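Local coordinates for protein synthesis inhibitor I (Hordeum vulgare, PDB 4FBC) that is a ribosome-inactivating protein of barley that holds adenosine monophosphate in a pocket of its single chain, at residues D127-V132 and L170-N175; Q181-F186 and A209-W214; A33-K38 and R63-V68. The protein carries 3 engineered substitutions. All coordinates share one frame; numbering follows the deposited sequence.

Interaction 1 of 3, residues D127-V132 and L170-N175; sequences DKLTNV and LLLMVN
L129 and L172 mark the closest approach of the two backbones, CA to CA 8.9 Å, where the short 3-10 segment 129-131, in the loop after helix 119-123, faces helix 157-179. The loop is folded on itself by N131 N bonding to K128 O (2.9 Å) and, weakly, by V132 N to L129 O, and this turn presents L129 and V132 on one side. Across from them the helix widens into a pi-type turn at 171-175.

L172 carries its half of the contact alone. Its chi1 of -76° sets CG opposite the carbonyl carbon, and of its two methyls CD1 touches both V132 and L129, CD2 L129 alone. CD1 lies 3.9 Å from V132 CG1 and 4.0 Å from V132 CB, while CD2 meets L129 CD2 at 4.2 Å. The L129 CD2 methyl is equally close to L172 CD1, and so sits over the fork. Both pairs cross at a slant. L129 reaches inward only with its end, and Y119 and L123 of helix 119-123 pack on it as well. L172 directly follows L171, a residue of the ligand pocket that touches the bound adenosine monophosphate.

Only methyl and methine groups meet here. What passes between loop and helix is therefore dispersion and the exclusion of water, with little directional preference, while polar bonds to K208 and K202 fix the loop from elsewhere.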
loop_
_atom_site.group_PDB
_atom_site.type_symbol
_atom_site.label_atom_id
_atom_site.label_comp_id
_atom_site.label_asym_id
_atom_site.label_seq_id
_atom_site.Cartn_x
_atom_site.Cartn_y
_atom_site.Cartn_z
ATOM N N ASP A 127 -16.731 -3.324 -3.947
ATOM C CA ASP A 127 -17.734 -2.593 -3.177
ATOM C C ASP A 127 -17.811 -3.095 -1.732
ATOM O O ASP A 127 -18.471 -2.481 -0.897
ATOM C CB ASP A 127 -19.110 -2.716 -3.845
ATOM C CG ASP A 127 -20.096 -1.653 -3.376
ATOM O OD1 ASP A 127 -19.687 -0.482 -3.191
ATOM O OD2 ASP A 127 -21.290 -1.989 -3.203
ATOM N N LYS A 128 -17.131 -4.201 -1.436
ATOM C CA LYS A 128 -17.238 -4.826 -0.115
ATOM C C LYS A 128 -16.187 -4.364 0.902
ATOM O O LYS A 128 -16.140 -4.881 2.015
ATOM C CB LYS A 128 -17.204 -6.352 -0.236
ATOM C CG LYS A 128 -18.148 -6.897 -1.290
ATOM C CD LYS A 128 -18.817 -8.184 -0.832
ATOM C CE LYS A 128 -20.288 -8.199 -1.232
ATOM N NZ LYS A 128 -20.463 -8.075 -2.707
ATOM N N LEU A 129 -15.350 -3.400 0.520
ATOM C CA LEU A 129 -14.301 -2.886 1.410
ATOM C C LEU A 129 -14.889 -2.295 2.693
ATOM O O LEU A 129 -14.236 -2.259 3.739
ATOM C CB LEU A 129 -13.461 -1.826 0.684
ATOM C CG LEU A 129 -12.426 -2.345 -0.316
ATOM C CD1 LEU A 129 -11.835 -1.207 -1.141
ATOM C CD2 LEU A 129 -11.335 -3.081 0.423
ATOM N N THR A 130 -16.129 -1.831 2.599
ATOM C CA THR A 130 -16.822 -1.234 3.734
ATOM C C THR A 130 -17.264 -2.288 4.760
ATOM O O THR A 130 -17.821 -1.946 5.804
ATOM C CB THR A 130 -18.026 -0.393 3.264
ATOM O OG1 THR A 130 -18.673 -1.051 2.162
ATOM C CG2 THR A 130 -17.564 0.985 2.818
ATOM N N ASN A 131 -17.001 -3.559 4.459
ATOM C CA ASN A 131 -17.392 -4.679 5.321
ATOM C C ASN A 131 -16.235 -5.243 6.139
ATOM O O ASN A 131 -16.442 -6.099 7.006
ATOM C CB ASN A 131 -17.997 -5.823 4.493
ATOM C CG ASN A 131 -19.318 -5.452 3.841
ATOM O OD1 ASN A 131 -20.060 -4.607 4.345
ATOM N ND2 ASN A 131 -19.621 -6.090 2.710
ATOM N N VAL A 132 -15.020 -4.780 5.856
ATOM C CA VAL A 132 -13.830 -5.345 6.489
ATOM C C VAL A 132 -13.491 -4.664 7.816
ATOM O O VAL A 132 -13.156 -3.479 7.852
ATOM C CB VAL A 132 -12.599 -5.246 5.564
ATOM C CG1 VAL A 132 -11.413 -5.973 6.177
ATOM C CG2 VAL A 132 -12.926 -5.817 4.186
ATOM N N LEU A 170 -4.402 -6.838 5.953
ATOM C CA LEU A 170 -3.079 -6.247 5.816
ATOM C C LEU A 170 -2.986 -5.239 4.674
ATOM O O LEU A 170 -2.295 -4.231 4.794
ATOM C CB LEU A 170 -2.007 -7.326 5.671
ATOM C CG LEU A 170 -1.913 -8.324 6.818
ATOM C CD1 LEU A 170 -0.694 -9.211 6.651
ATOM C CD2 LEU A 170 -1.868 -7.591 8.170
ATOM N N LEU A 171 -3.661 -5.518 3.562
ATOM C CA LEU A 171 -3.662 -4.591 2.438
ATOM C C LEU A 171 -4.170 -3.232 2.890
ATOM O O LEU A 171 -3.595 -2.191 2.551
ATOM C CB LEU A 171 -4.543 -5.131 1.309
ATOM C CG LEU A 171 -3.802 -6.072 0.374
ATOM C CD1 LEU A 171 -4.772 -6.668 -0.624
ATOM C CD2 LEU A 171 -2.699 -5.334 -0.340
ATOM N N LEU A 172 -5.239 -3.251 3.680
ATOM C CA LEU A 172 -5.835 -2.022 4.169
ATOM C C LEU A 172 -4.957 -1.334 5.206
ATOM O O LEU A 172 -4.751 -0.123 5.138
ATOM C CB LEU A 172 -7.239 -2.290 4.714
ATOM C CG LEU A 172 -8.290 -2.487 3.622
ATOM C CD1 LEU A 172 -9.482 -3.240 4.184
ATOM C CD2 LEU A 172 -8.726 -1.136 3.059
ATOM N N MET A 173 -4.403 -2.107 6.138
ATOM C CA MET A 173 -3.688 -1.507 7.270
ATOM C C MET A 173 -2.229 -1.173 6.977
ATOM O O MET A 173 -1.590 -0.416 7.725
ATOM C CB MET A 173 -3.825 -2.401 8.504
ATOM C CG MET A 173 -5.285 -2.520 8.959
ATOM S SD MET A 173 -5.473 -3.484 10.471
ATOM C CE MET A 173 -5.086 -2.240 11.722
ATOM N N VAL A 174 -1.701 -1.719 5.883
ATOM C CA VAL A 174 -0.349 -1.397 5.444
ATOM C C VAL A 174 -0.358 -0.654 4.103
ATOM O O VAL A 174 -0.007 0.518 4.037
ATOM C CB VAL A 174 0.549 -2.655 5.361
ATOM C CG1 VAL A 174 1.940 -2.295 4.856
ATOM C CG2 VAL A 174 0.647 -3.333 6.721
ATOM N N ASN A 175 -0.758 -1.330 3.029
ATOM C CA ASN A 175 -0.662 -0.716 1.702
ATOM C C ASN A 175 -1.563 0.492 1.477
ATOM O O ASN A 175 -1.086 1.536 1.015
ATOM C CB ASN A 175 -0.896 -1.760 0.602
ATOM C CG ASN A 175 -0.063 -2.989 0.805
ATOM O OD1 ASN A 175 -0.201 -3.676 1.813
ATOM N ND2 ASN A 175 0.816 -3.283 -0.151
#

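Interaction 2 of 3, residues Q181-F186 and A209-W214; sequences QTVSGF and AQVNGW
T182 and Q210 supply the polar half of this contact between helix 181-190 and the last turn of helix 205-211. The two side chains meet from opposite directions, and T182 OG1 donates a short hydrogen bond of 2.6 Å to Q210 OE1. The hydroxyl approaches the carbonyl at a C=O...O angle of 149° and stands 24° off the carbonyl plane, so the bond is bent moderately away from that plane. T182 chi1 of 44° lodges OG1 between the backbone N and the carbonyl carbon and leaves the CG2 methyl beside the amide, 3.6 Å from OE1 and 4.1 Å from Q210 NE2. Q210 spans the gap with a chain extended beyond CG (chi2 157°). At the other corner of its amide, NE2 bonds to M243 O.

The apolar half is one methyl pair. V183 CG2 touches V211 CG2 at 4.1 Å, the two valines crossing at about a right angle, one residue further along each segment. M207 of helix 205-211 packs on both T182 and V183 and continues the interface.

A little further along the chain, G213 takes the N-cap position of helix 214-225, whose first residue, W214, touches the adenosine monophosphate and makes a cation-pi contact with R179.

The M243 carbonyl can only accept, so it fixes NE2 of Q210 on its side and leaves OE1 to take the T182 hydroxyl. The buried Q210 is thereby satisfied at both ends, and a directional bond complements the valine packing in joining the two helices.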
loop_
_atom_site.group_PDB
_atom_site.type_symbol
_atom_site.label_atom_id
_atom_site.label_comp_id
_atom_site.label_asym_id
_atom_site.label_seq_id
_atom_site.Cartn_x
_atom_site.Cartn_y
_atom_site.Cartn_z
ATOM N N GLN A 181 -3.589 9.234 3.487
ATOM C CA GLN A 181 -3.570 9.810 4.840
ATOM C C GLN A 181 -4.898 9.594 5.548
ATOM O O GLN A 181 -4.963 9.547 6.780
ATOM C CB GLN A 181 -3.259 11.311 4.786
ATOM C CG GLN A 181 -1.939 11.654 4.094
ATOM C CD GLN A 181 -1.456 13.044 4.449
ATOM O OE1 GLN A 181 -1.097 13.305 5.599
ATOM N NE2 GLN A 181 -1.456 13.949 3.473
ATOM N N THR A 182 -5.968 9.486 4.769
ATOM C CA THR A 182 -7.284 9.215 5.345
ATOM C C THR A 182 -7.285 7.831 5.991
ATOM O O THR A 182 -7.691 7.671 7.152
ATOM C CB THR A 182 -8.372 9.273 4.277
ATOM O OG1 THR A 182 -7.902 8.579 3.117
ATOM C CG2 THR A 182 -8.705 10.721 3.909
ATOM N N VAL A 183 -6.820 6.830 5.248
ATOM C CA VAL A 183 -6.773 5.464 5.761
ATOM C C VAL A 183 -5.781 5.294 6.923
ATOM O O VAL A 183 -6.096 4.632 7.913
ATOM C CB VAL A 183 -6.484 4.456 4.644
ATOM C CG1 VAL A 183 -6.353 3.041 5.208
ATOM C CG2 VAL A 183 -7.591 4.524 3.574
ATOM N N SER A 184 -4.596 5.895 6.819
ATOM C CA SER A 184 -3.598 5.744 7.881
ATOM C C SER A 184 -4.083 6.428 9.158
ATOM O O SER A 184 -3.898 5.903 10.262
ATOM C CB SER A 184 -2.216 6.267 7.451
ATOM O OG SER A 184 -2.178 7.684 7.324
ATOM N N GLY A 185 -4.721 7.585 8.999
ATOM C CA GLY A 185 -5.284 8.297 10.135
ATOM C C GLY A 185 -6.412 7.507 10.790
ATOM O O GLY A 185 -6.523 7.469 12.019
ATOM N N PHE A 186 -7.262 6.892 9.968
ATOM C CA PHE A 186 -8.350 6.030 10.454
ATOM C C PHE A 186 -7.819 4.839 11.263
ATOM O O PHE A 186 -8.304 4.550 12.370
ATOM C CB PHE A 186 -9.215 5.556 9.273
ATOM C CG PHE A 186 -10.252 4.507 9.641
ATOM C CD1 PHE A 186 -11.493 4.882 10.136
ATOM C CD2 PHE A 186 -9.985 3.153 9.459
ATOM C CE1 PHE A 186 -12.453 3.918 10.468
ATOM C CE2 PHE A 186 -10.935 2.179 9.795
ATOM C CZ PHE A 186 -12.167 2.564 10.295
ATOM N N ALA A 209 -14.024 4.703 -1.944
ATOM C CA ALA A 209 -13.865 5.330 -3.263
ATOM C C ALA A 209 -12.412 5.725 -3.518
ATOM O O ALA A 209 -11.878 5.511 -4.619
ATOM C CB ALA A 209 -14.782 6.535 -3.401
ATOM N N GLN A 210 -11.773 6.298 -2.497
ATOM C CA GLN A 210 -10.352 6.641 -2.570
ATOM C C GLN A 210 -9.495 5.415 -2.854
ATOM O O GLN A 210 -8.699 5.411 -3.807
ATOM C CB GLN A 210 -9.897 7.308 -1.261
ATOM C CG GLN A 210 -10.494 8.698 -1.022
ATOM C CD GLN A 210 -10.489 9.086 0.442
ATOM O OE1 GLN A 210 -9.765 8.496 1.246
ATOM N NE2 GLN A 210 -11.308 10.064 0.800
ATOM N N VAL A 211 -9.664 4.374 -2.039
ATOM C CA VAL A 211 -8.920 3.127 -2.223
ATOM C C VAL A 211 -9.112 2.558 -3.637
ATOM O O VAL A 211 -8.150 2.113 -4.274
ATOM C CB VAL A 211 -9.287 2.076 -1.152
ATOM C CG1 VAL A 211 -8.758 0.700 -1.540
ATOM C CG2 VAL A 211 -8.718 2.491 0.214
ATOM N N ASN A 212 -10.344 2.614 -4.137
ATOM C CA ASN A 212 -10.644 2.091 -5.474
ATOM C C ASN A 212 -10.299 3.046 -6.632
ATOM O O ASN A 212 -10.521 2.714 -7.803
ATOM C CB ASN A 212 -12.117 1.652 -5.551
ATOM C CG ASN A 212 -12.394 0.377 -4.766
ATOM O OD1 ASN A 212 -11.500 -0.447 -4.543
ATOM N ND2 ASN A 212 -13.648 0.203 -4.351
ATOM N N GLY A 213 -9.743 4.216 -6.311
ATOM C CA GLY A 213 -9.401 5.214 -7.316
ATOM C C GLY A 213 -8.074 5.941 -7.095
ATOM O O GLY A 213 -7.946 7.129 -7.399
ATOM N N TRP A 214 -7.080 5.228 -6.586
ATOM C CA TRP A 214 -5.779 5.826 -6.283
ATOM C C TRP A 214 -5.148 6.495 -7.508
ATOM O O TRP A 214 -4.654 7.613 -7.430
ATOM C CB TRP A 214 -4.851 4.752 -5.720
ATOM C CG TRP A 214 -3.475 5.207 -5.303
ATOM C CD1 TRP A 214 -3.141 6.336 -4.610
ATOM C CD2 TRP A 214 -2.252 4.505 -5.542
ATOM N NE1 TRP A 214 -1.775 6.382 -4.414
ATOM C CE2 TRP A 214 -1.210 5.267 -4.970
ATOM C CE3 TRP A 214 -1.937 3.302 -6.187
ATOM C CZ2 TRP A 214 0.127 4.865 -5.031
ATOM C CZ3 TRP A 214 -0.620 2.899 -6.236
ATOM C CH2 TRP A 214 0.401 3.676 -5.666
#

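Interaction 3 of 3, residues A33-K38 and R63-V68; sequences AGIRNK and RWFHVV
The F65 ring takes the CG2 methyl of I35 obliquely at its outer end, the methyl standing 3.8 Å from CE2 and 3.9 Å from CZ. The ring of F15 stacks with it, and I82 of the adjacent strand 78-83 adds an aliphatic contact. CB of F65 points toward the helix, and chi1 of 70°, which tucks CG between its own backbone N and carbonyl carbon, then brings the CE2-CZ end of the ring to I35 CG2.

I35 is the single residue of 33-38 that touches 63-68, and it uses both branches. CG2, opposite the backbone N, serves the phenyl ring, while the longer arm, extended at chi2 173°, carries CD1 to V67 CG2 at 4.0 Å. Both pairs cross at about a right angle. The nearest CA atoms are those of I35 and V67, 8.9 Å apart, a separation that the side chains fill. A17 of strand 16-20 packs on I35 as well, so the isoleucine straddles neighbouring strands.

On the far side of strand 64-70, H66 bonds through NE2 to V10 O. R36, next along the helix, turns away from the strand and donates to the backbone oxygens of A177 and T178 near the end of helix 157-179, which ties the helix to a second partner.

Strands 16-20 and 64-70 are parallel neighbours in the mixed six-stranded sheet, and helix 25-39 lies between them in the chain and packs against that sheet. This is the layout of a beta-alpha-beta crossover, elaborated here by a small hairpin, in the N-terminal part of the ribosome-inactivating protein fold.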
loop_
_atom_site.group_PDB
_atom_site.type_symbol
_atom_site.label_atom_id
_atom_site.label_comp_id
_atom_site.label_asym_id
_atom_site.label_seq_id
_atom_site.Cartn_x
_atom_site.Cartn_y
_atom_site.Cartn_z
ATOM N N ALA A 33 4.593 6.786 7.789
ATOM C CA ALA A 33 5.283 7.925 7.191
ATOM C C ALA A 33 6.668 7.556 6.651
ATOM O O ALA A 33 7.128 8.107 5.644
ATOM C CB ALA A 33 5.384 9.079 8.201
ATOM N N GLY A 34 7.324 6.618 7.316
ATOM C CA GLY A 34 8.672 6.219 6.943
ATOM C C GLY A 34 8.649 5.435 5.643
ATOM O O GLY A 34 9.559 5.578 4.820
ATOM N N ILE A 35 7.619 4.610 5.463
ATOM C CA ILE A 35 7.407 3.914 4.183
ATOM C C ILE A 35 7.231 4.924 3.046
ATOM O O ILE A 35 7.892 4.821 2.006
ATOM C CB ILE A 35 6.207 2.940 4.224
ATOM C CG1 ILE A 35 6.467 1.836 5.255
ATOM C CG2 ILE A 35 5.973 2.317 2.839
ATOM C CD1 ILE A 35 5.305 0.906 5.513
ATOM N N ARG A 36 6.346 5.904 3.233
ATOM C CA ARG A 36 6.139 6.912 2.203
ATOM C C ARG A 36 7.440 7.624 1.877
ATOM O O ARG A 36 7.757 7.855 0.715
ATOM C CB ARG A 36 5.115 7.947 2.664
ATOM C CG ARG A 36 3.734 7.391 2.898
ATOM C CD ARG A 36 2.881 8.458 3.590
ATOM N NE ARG A 36 1.539 7.962 3.839
ATOM C CZ ARG A 36 0.720 8.489 4.738
ATOM N NH1 ARG A 36 1.126 9.530 5.474
ATOM N NH2 ARG A 36 -0.484 7.964 4.915
ATOM N N ASN A 37 8.197 7.960 2.919
ATOM C CA ASN A 37 9.430 8.720 2.759
ATOM C C ASN A 37 10.478 7.937 1.967
ATOM O O ASN A 37 11.121 8.485 1.071
ATOM C CB ASN A 37 9.985 9.139 4.124
ATOM C CG ASN A 37 11.297 9.895 4.014
ATOM O OD1 ASN A 37 12.353 9.374 4.370
ATOM N ND2 ASN A 37 11.238 11.128 3.512
ATOM N N LYS A 38 10.633 6.655 2.281
ATOM C CA LYS A 38 11.605 5.825 1.578
ATOM C C LYS A 38 11.197 5.458 0.147
ATOM O O LYS A 38 12.056 5.125 -0.677
ATOM C CB LYS A 38 11.948 4.578 2.399
ATOM C CG LYS A 38 12.708 4.917 3.686
ATOM C CD LYS A 38 13.275 3.678 4.348
ATOM C CE LYS A 38 14.327 4.055 5.387
ATOM N NZ LYS A 38 14.882 2.842 6.061
ATOM N N ARG A 63 11.887 -3.713 -8.451
ATOM C CA ARG A 63 12.074 -2.837 -7.291
ATOM C C ARG A 63 11.069 -3.204 -6.200
ATOM O O ARG A 63 9.859 -3.066 -6.397
ATOM C CB ARG A 63 11.924 -1.364 -7.704
ATOM C CG ARG A 63 12.983 -0.876 -8.680
ATOM C CD ARG A 63 12.839 0.609 -8.986
ATOM N NE ARG A 63 13.050 1.417 -7.782
ATOM C CZ ARG A 63 12.074 2.026 -7.121
ATOM N NH1 ARG A 63 10.824 1.943 -7.565
ATOM N NH2 ARG A 63 12.348 2.728 -6.026
ATOM N N TRP A 64 11.579 -3.681 -5.064
ATOM C CA TRP A 64 10.746 -4.217 -3.979
ATOM C C TRP A 64 11.158 -3.657 -2.626
ATOM O O TRP A 64 12.301 -3.239 -2.451
ATOM C CB TRP A 64 10.886 -5.745 -3.929
ATOM C CG TRP A 64 10.373 -6.416 -5.177
ATOM C CD1 TRP A 64 11.043 -6.584 -6.353
ATOM C CD2 TRP A 64 9.072 -6.990 -5.366
ATOM N NE1 TRP A 64 10.238 -7.229 -7.265
ATOM C CE2 TRP A 64 9.026 -7.495 -6.680
ATOM C CE3 TRP A 64 7.953 -7.137 -4.549
ATOM C CZ2 TRP A 64 7.892 -8.124 -7.197
ATOM C CZ3 TRP A 64 6.826 -7.763 -5.062
ATOM C CH2 TRP A 64 6.807 -8.252 -6.374
ATOM N N PHE A 65 10.218 -3.620 -1.678
ATOM C CA PHE A 65 10.573 -3.418 -0.272
ATOM C C PHE A 65 9.888 -4.468 0.586
ATOM O O PHE A 65 8.972 -5.149 0.119
ATOM C CB PHE A 65 10.291 -1.978 0.221
ATOM C CG PHE A 65 8.827 -1.618 0.342
ATOM C CD1 PHE A 65 8.103 -1.227 -0.781
ATOM C CD2 PHE A 65 8.200 -1.591 1.583
ATOM C CE1 PHE A 65 6.759 -0.861 -0.684
ATOM C CE2 PHE A 65 6.848 -1.226 1.697
ATOM C CZ PHE A 65 6.130 -0.860 0.559
ATOM N N HIS A 66 10.363 -4.630 1.816
ATOM C CA HIS A 66 9.730 -5.525 2.777
ATOM C C HIS A 66 9.061 -4.763 3.908
ATOM O O HIS A 66 9.533 -3.708 4.336
ATOM C CB HIS A 66 10.745 -6.500 3.377
ATOM C CG HIS A 66 11.194 -7.559 2.422
ATOM N ND1 HIS A 66 12.099 -8.540 2.771
ATOM C CD2 HIS A 66 10.865 -7.788 1.128
ATOM C CE1 HIS A 66 12.308 -9.329 1.730
ATOM N NE2 HIS A 66 11.575 -8.892 0.720
ATOM N N VAL A 67 7.943 -5.305 4.367
ATOM C CA VAL A 67 7.344 -4.875 5.620
ATOM C C VAL A 67 7.375 -6.067 6.558
ATOM O O VAL A 67 6.961 -7.175 6.190
ATOM C CB VAL A 67 5.912 -4.364 5.423
ATOM C CG1 VAL A 67 5.179 -4.264 6.767
ATOM C CG2 VAL A 67 5.939 -3.009 4.728
ATOM N N VAL A 68 7.891 -5.855 7.761
ATOM C CA VAL A 68 7.894 -6.911 8.768
ATOM C C VAL A 68 6.934 -6.561 9.894
ATOM O O VAL A 68 7.058 -5.503 10.518
ATOM C CB VAL A 68 9.300 -7.144 9.330
ATOM C CG1 VAL A 68 9.248 -8.136 10.476
ATOM C CG2 VAL A 68 10.216 -7.656 8.225
#

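From the N terminus, interaction 3 closes the 24 residues between 33-38 (helix 25-39) and 63-68 (strand 64-70). Interaction 1 follows, closing a largely helical excursion of 37 residues between 127-132 and 170-175 (helix 157-179). Interaction 2 then closes 22 residues between 181-186 (helix 181-190) and 209-214 (from helix 205-211). The three lie in series, none nesting in or crossing another, yet they touch in space. V174 CG1 meets V67 CG2 at 4.1 Å, L129 CD1 meets V211 CG1 at 3.6 Å, and R36 NH2 probably bonds to S184 OG (3.0 Å). The sheet, these four helices and the loop are thus tied together, interactions 1 and 2 including the pocket residues L171 and W214.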